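PDB 2HC9: leucine aminopeptidase 1, which removes N-terminal amino acids, preferably leucine, from peptides with the help of two zinc ions per subunit, and probably serves as a digestive enzyme in Caenorhabditis elegans. Local coordinates for residues A[256-261]-A[267-272]; A[305-310]-A[334-339]; A[272-277]-A[461-466]. The protein carries 1 engineered substitution. All blocks are in the same frame, centred on the assembly; numbering follows the deposited sequence.

Contact 1: residues A[256-261]-A[267-272]; sequences YDTGGL and TGMPNM. With ZN (zinc ion), chain B; ZN (zinc ion), chain C.
Tyr-256 and Met-269 both turn their CG anti to the backbone N (chi1 -163° and -161°), which brings the phenol of one and the thioether chain of the other together, crossing at about a right angle. Met-272 instead places CG anti to the carbonyl carbon (chi1 -69°), which carries it past Asp-257 O at 3.2 Å. Its CB, set by the backbone, lies over one face of the Tyr-256 ring, 4.2 Å from the ring centroid, in a CH-pi contact. Met-269 lies round the far end of the same ring: its SD sits at the edge, 5.4 Å from the centroid, a Met-aromatic contact, and its CG packs 4.0 Å from Tyr-256 CE2. The bend at chi3 carries Met-269 CE on to the backbone of Thr-258, 3.4 Å from its carbonyl O. The phenol OH hydrogen-bonds to the carbonyl O of Pro-316 of the second subunit.

Between the backbones there is one weak hydrogen bond, Asp-257 N to Met-272 O at 3.4 Å, with Tyr-256 CA-H directed at the same oxygen. A type II turn, closed by Met-272 N to Met-269 O, precedes that carbonyl. Asp-257 OD2 reaches both zinc ions, at 2.0 Å from the one of chain B and a longer 2.6 Å from the one of chain C. Its OD1 receives Gly-259 N from above the carboxylate plane, an Asx turn, and also Asn-307 ND2. Thr-258 OG1 accepts from Gly-260 N, an ST turn, and bonds to Asn-307 O.

The short strand 256-257 runs parallel to strand 297-307 in the catalytic-domain sheet, and the loop that leads to helix 277-290 folds back over it, with the second subunit packed against Met-269 and Pro-270.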
loop_
_atom_site.group_PDB
_atom_site.type_symbol
_atom_site.label_atom_id
_atom_site.label_comp_id
_atom_site.label_asym_id
_atom_site.label_seq_id
_atom_site.Cartn_x
_atom_site.Cartn_y
_atom_site.Cartn_z
ATOM N N TYR A 256 -8.484 -24.332 8.529
ATOM C CA TYR A 256 -7.641 -23.142 8.487
ATOM C C TYR A 256 -7.605 -22.631 7.082
ATOM O O TYR A 256 -7.505 -23.417 6.145
ATOM C CB TYR A 256 -6.192 -23.462 8.914
ATOM C CG TYR A 256 -5.458 -22.206 9.271
ATOM C CD1 TYR A 256 -5.564 -21.661 10.558
ATOM C CD2 TYR A 256 -4.699 -21.525 8.314
ATOM C CE1 TYR A 256 -4.897 -20.480 10.899
ATOM C CE2 TYR A 256 -4.022 -20.366 8.634
ATOM C CZ TYR A 256 -4.125 -19.849 9.905
ATOM O OH TYR A 256 -3.449 -18.709 10.168
ATOM N N ASP A 257 -7.654 -21.313 6.941
ATOM C CA ASP A 257 -7.576 -20.689 5.622
ATOM C C ASP A 257 -6.334 -19.771 5.547
ATOM O O ASP A 257 -6.348 -18.651 6.057
ATOM C CB ASP A 257 -8.854 -19.881 5.398
ATOM C CG ASP A 257 -9.030 -19.453 3.954
ATOM O OD1 ASP A 257 -8.188 -19.837 3.088
ATOM O OD2 ASP A 257 -10.035 -18.745 3.708
ATOM N N THR A 258 -5.265 -20.243 4.902
ATOM C CA THR A 258 -4.116 -19.370 4.614
ATOM C C THR A 258 -4.411 -18.429 3.433
ATOM O O THR A 258 -3.624 -17.523 3.157
ATOM C CB THR A 258 -2.876 -20.170 4.187
ATOM O OG1 THR A 258 -3.164 -20.816 2.942
ATOM C CG2 THR A 258 -2.476 -21.231 5.251
ATOM N N GLY A 259 -5.531 -18.668 2.745
ATOM C CA GLY A 259 -5.866 -17.982 1.493
ATOM C C GLY A 259 -5.471 -18.816 0.265
ATOM O O GLY A 259 -5.987 -18.602 -0.855
ATOM N N GLY A 260 -4.537 -19.750 0.465
ATOM C CA GLY A 260 -3.974 -20.522 -0.647
ATOM C C GLY A 260 -2.863 -19.755 -1.332
ATOM O O GLY A 260 -2.276 -18.836 -0.749
ATOM N N LEU A 261 -2.532 -20.104 -2.577
ATOM C CA LEU A 261 -1.426 -19.398 -3.231
ATOM C C LEU A 261 -1.662 -17.892 -3.393
ATOM O O LEU A 261 -0.701 -17.117 -3.381
ATOM C CB LEU A 261 -1.039 -20.053 -4.560
ATOM C CG LEU A 261 -0.108 -21.269 -4.453
ATOM C CD1 LEU A 261 -0.142 -22.038 -5.773
ATOM C CD2 LEU A 261 1.361 -20.869 -4.117
ATOM N N THR A 267 -1.545 -9.453 8.496
ATOM C CA THR A 267 -2.607 -9.143 9.481
ATOM C C THR A 267 -3.937 -9.796 9.134
ATOM O O THR A 267 -4.821 -9.880 9.979
ATOM C CB THR A 267 -2.816 -7.604 9.679
ATOM O OG1 THR A 267 -3.085 -7.006 8.406
ATOM C CG2 THR A 267 -1.555 -6.954 10.295
ATOM N N GLY A 268 -4.080 -10.258 7.895
ATOM C CA GLY A 268 -5.303 -10.935 7.445
ATOM C C GLY A 268 -5.402 -12.398 7.852
ATOM O O GLY A 268 -6.492 -12.969 7.941
ATOM N N MET A 269 -4.259 -13.026 8.088
ATOM C CA MET A 269 -4.256 -14.483 8.307
ATOM C C MET A 269 -4.546 -14.921 9.751
ATOM O O MET A 269 -5.164 -15.973 9.962
ATOM C CB MET A 269 -2.956 -15.142 7.798
ATOM C CG MET A 269 -3.104 -16.644 7.576
ATOM S SD MET A 269 -1.547 -17.454 7.122
ATOM C CE MET A 269 -1.257 -16.742 5.497
ATOM N N PRO A 270 -4.080 -14.156 10.764
ATOM C CA PRO A 270 -4.533 -14.533 12.109
ATOM C C PRO A 270 -6.076 -14.541 12.189
ATOM O O PRO A 270 -6.743 -13.770 11.477
ATOM C CB PRO A 270 -3.965 -13.420 13.000
ATOM C CG PRO A 270 -2.723 -12.904 12.243
ATOM C CD PRO A 270 -3.145 -13.011 10.778
ATOM N N ASN A 271 -6.608 -15.427 13.030
ATOM C CA ASN A 271 -8.052 -15.699 13.177
ATOM C C ASN A 271 -8.592 -16.745 12.224
ATOM O O ASN A 271 -9.731 -17.167 12.389
ATOM C CB ASN A 271 -8.959 -14.452 13.067
ATOM C CG ASN A 271 -8.567 -13.339 14.022
ATOM O OD1 ASN A 271 -7.932 -13.578 15.053
ATOM N ND2 ASN A 271 -8.976 -12.115 13.690
ATOM N N MET A 272 -7.786 -17.178 11.248
ATOM C CA MET A 272 -8.314 -18.071 10.218
ATOM C C MET A 272 -8.536 -19.545 10.619
ATOM O O MET A 272 -9.085 -20.314 9.821
ATOM C CB MET A 272 -7.519 -17.965 8.910
ATOM C CG MET A 272 -7.716 -16.613 8.185
ATOM S SD MET A 272 -9.448 -16.289 7.781
ATOM C CE MET A 272 -9.928 -15.150 9.060
HETATM ZN ZN ZN B . -10.627 -18.083 1.857
HETATM ZN ZN ZN C . -12.536 -19.371 3.853
HETATM O O HOH W 1 -12.406 -17.629 2.713
#

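Contact 2: residues A[305-310]-A[334-339]; sequences VENNVS and DAEGRL. With ZN (zinc ion), chain B; ZN (zinc ion), chain C; BCT (bicarbonate ion), chain D.
Glu-336 and Asn-307 cross at a slant, CB and CG of the glutamate against the amide, with the carboxylate and amide planes 32° apart. From its CB, 3.8 Å from Asn-307 ND2, the Glu-336 chain starts between the backbone N and the carbonyl carbon (chi1 89°). CG then lies 3.6 Å from ND2, and a bend at chi2 sends the carboxylate to the metals. There the two oxygens part: OE2 binds the zinc ion of chain B at 2.0 Å and OE1 the zinc ion of chain C at 2.1 Å, so that one carboxylate bridges the pair. Asn-307 ND2 is taken up by Asp-257 OD1 and Thr-333 O, which fixes the rotation of the amide beside Glu-336.

Asp-334 grips the chain B zinc ion twice, through its backbone O and through OD1, while its OD2 forms a salt bridge with Lys-264, a predicted active-site residue. Water 1 bridges both metals and donates to O1 of the bicarbonate at 2.9 Å. That anion also accepts from Gly-337 N and, through O3, from both N and NE of Arg-338; NH2 of the same guanidinium reaches O2 in a nearly straight bond (3.1 Å, 171°). Ala-335 CB lies over the centre of one guanidinium face, 3.4 Å above the plane.

These segments supply part of the two-zinc centre of an M17 leucine aminopeptidase, which Lys-252, Asp-257 and Asp-275 complete, with Asn-307 in the second shell and a bicarbonate, probably from the crystallisation liquor, in the pocket of Arg-338, predicted to be an active-site residue.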
loop_
_atom_site.group_PDB
_atom_site.type_symbol
_atom_site.label_atom_id
_atom_site.label_comp_id
_atom_site.label_asym_id
_atom_site.label_seq_id
_atom_site.Cartn_x
_atom_site.Cartn_y
_atom_site.Cartn_z
ATOM N N VAL A 305 -11.936 -29.075 4.996
ATOM C CA VAL A 305 -10.674 -28.951 4.219
ATOM C C VAL A 305 -9.728 -28.013 4.955
ATOM O O VAL A 305 -10.158 -27.218 5.789
ATOM C CB VAL A 305 -10.915 -28.332 2.817
ATOM C CG1 VAL A 305 -11.841 -29.215 1.962
ATOM C CG2 VAL A 305 -11.443 -26.876 2.935
ATOM N N GLU A 306 -8.435 -28.113 4.658
ATOM C CA GLU A 306 -7.531 -27.027 5.020
ATOM C C GLU A 306 -6.980 -26.413 3.736
ATOM O O GLU A 306 -6.554 -27.143 2.843
ATOM C CB GLU A 306 -6.405 -27.523 5.938
ATOM C CG GLU A 306 -5.418 -26.359 6.304
ATOM C CD GLU A 306 -4.456 -26.676 7.449
ATOM O OE1 GLU A 306 -4.815 -27.475 8.344
ATOM O OE2 GLU A 306 -3.335 -26.107 7.455
ATOM N N ASN A 307 -7.025 -25.075 3.643
ATOM C CA ASN A 307 -6.617 -24.347 2.432
ATOM C C ASN A 307 -5.190 -23.817 2.652
ATOM O O ASN A 307 -4.985 -22.823 3.367
ATOM C CB ASN A 307 -7.619 -23.196 2.171
ATOM C CG ASN A 307 -7.483 -22.611 0.765
ATOM O OD1 ASN A 307 -7.079 -23.302 -0.164
ATOM N ND2 ASN A 307 -7.799 -21.322 0.617
ATOM N N ASN A 308 -4.202 -24.522 2.100
ATOM C CA ASN A 308 -2.801 -24.234 2.406
ATOM C C ASN A 308 -1.976 -24.156 1.121
ATOM O O ASN A 308 -2.519 -24.154 0.018
ATOM C CB ASN A 308 -2.217 -25.252 3.428
ATOM C CG ASN A 308 -1.196 -24.604 4.396
ATOM O OD1 ASN A 308 -0.221 -23.981 3.961
ATOM N ND2 ASN A 308 -1.403 -24.778 5.707
ATOM N N VAL A 309 -0.659 -24.063 1.272
ATOM C CA VAL A 309 0.212 -23.610 0.198
ATOM C C VAL A 309 1.258 -24.694 -0.112
ATOM O O VAL A 309 2.065 -25.062 0.756
ATOM C CB VAL A 309 0.932 -22.292 0.623
ATOM C CG1 VAL A 309 1.956 -21.882 -0.421
ATOM C CG2 VAL A 309 -0.116 -21.181 0.840
ATOM N N SER A 310 1.233 -25.205 -1.340
ATOM C CA SER A 310 2.300 -26.095 -1.821
ATOM C C SER A 310 2.265 -26.123 -3.341
ATOM O O SER A 310 1.329 -25.576 -3.942
ATOM C CB SER A 310 2.121 -27.516 -1.261
ATOM O OG SER A 310 1.165 -28.247 -2.023
ATOM N N ASP A 334 -8.548 -17.921 -2.417
ATOM C CA ASP A 334 -9.107 -17.572 -1.087
ATOM C C ASP A 334 -10.651 -17.526 -1.123
ATOM O O ASP A 334 -11.312 -17.347 -0.088
ATOM C CB ASP A 334 -8.542 -16.213 -0.666
ATOM C CG ASP A 334 -8.673 -15.932 0.826
ATOM O OD1 ASP A 334 -9.127 -16.796 1.617
ATOM O OD2 ASP A 334 -8.292 -14.821 1.221
ATOM N N ALA A 335 -11.234 -17.681 -2.307
ATOM C CA ALA A 335 -12.694 -17.800 -2.429
ATOM C C ALA A 335 -13.003 -19.313 -2.478
ATOM O O ALA A 335 -13.656 -19.833 -3.428
ATOM C CB ALA A 335 -13.174 -17.069 -3.711
ATOM N N GLU A 336 -12.512 -20.017 -1.450
ATOM C CA GLU A 336 -12.506 -21.491 -1.446
ATOM C C GLU A 336 -13.756 -22.092 -0.794
ATOM O O GLU A 336 -14.192 -23.212 -1.153
ATOM C CB GLU A 336 -11.208 -22.036 -0.800
ATOM C CG GLU A 336 -11.287 -22.241 0.739
ATOM C CD GLU A 336 -11.390 -20.930 1.490
ATOM O OE1 GLU A 336 -11.999 -20.894 2.582
ATOM O OE2 GLU A 336 -10.870 -19.912 0.995
ATOM N N GLY A 337 -14.335 -21.375 0.170
ATOM C CA GLY A 337 -15.552 -21.853 0.837
ATOM C C GLY A 337 -16.690 -22.101 -0.145
ATOM O O GLY A 337 -17.392 -23.103 -0.066
ATOM N N ARG A 338 -16.845 -21.203 -1.104
ATOM C CA ARG A 338 -17.944 -21.317 -2.043
ATOM C C ARG A 338 -17.760 -22.525 -2.981
ATOM O O ARG A 338 -18.748 -23.143 -3.393
ATOM C CB ARG A 338 -18.124 -20.008 -2.830
ATOM C CG ARG A 338 -16.918 -19.664 -3.753
ATOM C CD ARG A 338 -16.992 -18.182 -4.214
ATOM N NE ARG A 338 -16.591 -17.287 -3.124
ATOM C CZ ARG A 338 -16.431 -15.970 -3.273
ATOM N NH1 ARG A 338 -16.619 -15.411 -4.481
ATOM N NH2 ARG A 338 -16.055 -15.227 -2.234
ATOM N N LEU A 339 -16.508 -22.888 -3.273
ATOM C CA LEU A 339 -16.209 -24.082 -4.098
ATOM C C LEU A 339 -16.642 -25.336 -3.335
ATOM O O LEU A 339 -17.330 -26.199 -3.868
ATOM C CB LEU A 339 -14.700 -24.180 -4.389
ATOM C CG LEU A 339 -14.140 -23.056 -5.312
ATOM C CD1 LEU A 339 -12.626 -23.185 -5.447
ATOM C CD2 LEU A 339 -14.808 -23.103 -6.699
HETATM ZN ZN ZN B . -10.627 -18.083 1.857
HETATM ZN ZN ZN C . -12.536 -19.371 3.853
HETATM C C BCT D . -15.178 -18.016 0.199
HETATM O O1 BCT D . -14.573 -18.676 1.050
HETATM O O2 BCT D . -15.415 -16.801 0.352
HETATM O O3 BCT D . -15.542 -18.606 -0.909
HETATM O O HOH W 1 -12.406 -17.629 2.713
#

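Contact 3: residues A[272-277]-A[461-466]; sequences MKRDMG and PAEVGD. With ZN (zinc ion), chain C.
Arg-274 and Glu-463 cross at about a right angle, the guanidinium and carboxylate planes turned 80° against each other, so the salt bridge is a one-sided meeting instead of a paired, coplanar one. Arg-274 NH1 lies 2.9 Å from Glu-463 OE2, but the hydrogen bond is weak, being bent to 122°. The second oxygen, OE1, rests 3.3 Å from Arg-274 CD, beside the aliphatic part of the chain. Arg-274 is extended from CG to NE, which carries its charge out to the turn at Gly-465 and Asp-466; Glu-463, extended beyond CG, comes up to meet it from strand 463-464.

Along the rest of its rim, at NE and NH2, the guanidinium is joined to Asp-466 O through water. Water 3 accepts from NE and donates to Asp-466 O, and water 2 accepts hydrogen bonds from Arg-274 NH2 and Lys-273 NZ and donates one to the same carbonyl. Lys-273 N, in turn, is bound by Asp-317 of the second subunit.

Asp-275, next along the chain, points away from this contact and binds the chain C zinc ion. The 3-10 segment 272-274 precedes helix 277-290, with Ile-177 of helix 157-178 against Arg-274; across from it, strand 463-464 pairs antiparallel with strand 467-468.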
loop_
_atom_site.group_PDB
_atom_site.type_symbol
_atom_site.label_atom_id
_atom_site.label_comp_id
_atom_site.label_asym_id
_atom_site.label_seq_id
_atom_site.Cartn_x
_atom_site.Cartn_y
_atom_site.Cartn_z
ATOM N N MET A 272 -7.786 -17.178 11.248
ATOM C CA MET A 272 -8.314 -18.071 10.218
ATOM C C MET A 272 -8.536 -19.545 10.619
ATOM O O MET A 272 -9.085 -20.314 9.821
ATOM C CB MET A 272 -7.519 -17.965 8.910
ATOM C CG MET A 272 -7.716 -16.613 8.185
ATOM S SD MET A 272 -9.448 -16.289 7.781
ATOM C CE MET A 272 -9.928 -15.150 9.060
ATOM N N LYS A 273 -8.185 -19.915 11.854
ATOM C CA LYS A 273 -8.755 -21.132 12.481
ATOM C C LYS A 273 -10.292 -21.080 12.555
ATOM O O LYS A 273 -10.939 -22.121 12.700
ATOM C CB LYS A 273 -8.200 -21.316 13.912
ATOM C CG LYS A 273 -8.877 -20.364 14.943
ATOM C CD LYS A 273 -8.133 -20.357 16.285
ATOM C CE LYS A 273 -8.657 -19.191 17.158
ATOM N NZ LYS A 273 -8.206 -19.334 18.607
ATOM N N ARG A 274 -10.872 -19.874 12.485
ATOM C CA ARG A 274 -12.313 -19.723 12.713
ATOM C C ARG A 274 -13.104 -19.947 11.429
ATOM O O ARG A 274 -14.332 -19.849 11.440
ATOM C CB ARG A 274 -12.643 -18.356 13.322
ATOM C CG ARG A 274 -11.929 -18.099 14.674
ATOM C CD ARG A 274 -12.438 -16.770 15.324
ATOM N NE ARG A 274 -11.490 -16.366 16.368
ATOM C CZ ARG A 274 -10.959 -15.165 16.516
ATOM N NH1 ARG A 274 -11.292 -14.141 15.729
ATOM N NH2 ARG A 274 -10.104 -14.980 17.515
ATOM N N ASP A 275 -12.410 -20.276 10.331
ATOM C CA ASP A 275 -13.063 -20.419 9.035
ATOM C C ASP A 275 -13.895 -21.721 8.873
ATOM O O ASP A 275 -14.408 -22.020 7.788
ATOM C CB ASP A 275 -12.006 -20.310 7.926
ATOM C CG ASP A 275 -12.567 -19.770 6.630
ATOM O OD1 ASP A 275 -13.551 -18.986 6.626
ATOM O OD2 ASP A 275 -11.979 -20.106 5.593
ATOM N N MET A 276 -13.996 -22.495 9.954
ATOM C CA MET A 276 -14.865 -23.685 10.019
ATOM C C MET A 276 -16.097 -23.431 10.902
ATOM O O MET A 276 -16.824 -24.380 11.266
ATOM C CB MET A 276 -14.064 -24.919 10.545
ATOM C CG MET A 276 -13.064 -24.649 11.708
ATOM S SD MET A 276 -13.748 -23.796 13.136
ATOM C CE MET A 276 -14.801 -25.147 13.739
ATOM N N GLY A 277 -16.355 -22.161 11.245
ATOM C CA GLY A 277 -17.500 -21.836 12.124
ATOM C C GLY A 277 -18.869 -22.274 11.583
ATOM O O GLY A 277 -19.778 -22.646 12.353
ATOM N N PRO A 461 -20.697 -12.382 12.568
ATOM C CA PRO A 461 -21.439 -12.759 13.804
ATOM C C PRO A 461 -20.982 -14.027 14.503
ATOM O O PRO A 461 -21.380 -14.257 15.650
ATOM C CB PRO A 461 -22.899 -12.934 13.344
ATOM C CG PRO A 461 -22.864 -12.985 11.869
ATOM C CD PRO A 461 -21.580 -12.323 11.390
ATOM N N ALA A 462 -20.159 -14.830 13.827
ATOM C CA ALA A 462 -19.598 -16.052 14.429
ATOM C C ALA A 462 -18.547 -15.769 15.496
ATOM O O ALA A 462 -18.097 -16.700 16.161
ATOM C CB ALA A 462 -19.002 -16.971 13.349
ATOM N N GLU A 463 -18.145 -14.507 15.663
ATOM C CA GLU A 463 -17.085 -14.194 16.618
ATOM C C GLU A 463 -17.262 -12.828 17.244
ATOM O O GLU A 463 -17.809 -11.927 16.610
ATOM C CB GLU A 463 -15.731 -14.279 15.925
ATOM C CG GLU A 463 -15.562 -13.311 14.753
ATOM C CD GLU A 463 -14.182 -13.471 14.137
ATOM O OE1 GLU A 463 -13.940 -14.503 13.506
ATOM O OE2 GLU A 463 -13.338 -12.599 14.334
ATOM N N VAL A 464 -16.817 -12.669 18.495
ATOM C CA VAL A 464 -16.656 -11.339 19.097
ATOM C C VAL A 464 -15.300 -11.342 19.795
ATOM O O VAL A 464 -15.024 -12.218 20.621
ATOM C CB VAL A 464 -17.745 -11.046 20.174
ATOM C CG1 VAL A 464 -17.451 -9.735 20.902
ATOM C CG2 VAL A 464 -19.125 -10.996 19.559
ATOM N N GLY A 465 -14.455 -10.365 19.471
ATOM C CA GLY A 465 -13.156 -10.249 20.117
ATOM C C GLY A 465 -12.390 -11.500 19.739
ATOM O O GLY A 465 -12.347 -11.884 18.560
ATOM N N ASP A 466 -11.827 -12.189 20.724
ATOM C CA ASP A 466 -10.983 -13.362 20.499
ATOM C C ASP A 466 -11.720 -14.695 20.603
ATOM O O ASP A 466 -11.070 -15.757 20.698
ATOM C CB ASP A 466 -9.827 -13.350 21.505
ATOM C CG ASP A 466 -8.940 -12.149 21.339
ATOM O OD1 ASP A 466 -8.824 -11.678 20.202
ATOM O OD2 ASP A 466 -8.364 -11.676 22.334
HETATM ZN ZN ZN C . -12.536 -19.371 3.853
HETATM O O HOH W 2 -8.613 -16.821 19.709
HETATM O O HOH W 3 -11.345 -17.906 18.871
HETATM O O HOH W 4 -9.273 -12.397 17.583
HETATM O O HOH W 1 -12.406 -17.629 2.713
#

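How the contacts relate
All three contacts belong to the catalytic domain: contacts 1 and 2 line the two-zinc site, and contact 3 joins it through Asp-275. The centres of contacts 1 and 2 lie about 10 Å apart, those of 1 and 3 about 12 Å, and those of 2 and 3 about 16 Å. Contacts 1 and 2 share a sheet through the neighbouring strands 256-257 and 297-307. Contact 1 closes first along the chain, and Met-272 carries it directly into contact 3, whose partner segment comes nearly 200 residues later; contact 2 opens and closes in that interval. Asp-257 and Asp-275, and Asp-334 and Glu-336, from two separate parts of the chain, meet at one metal centre, and every contact also touches the second subunit.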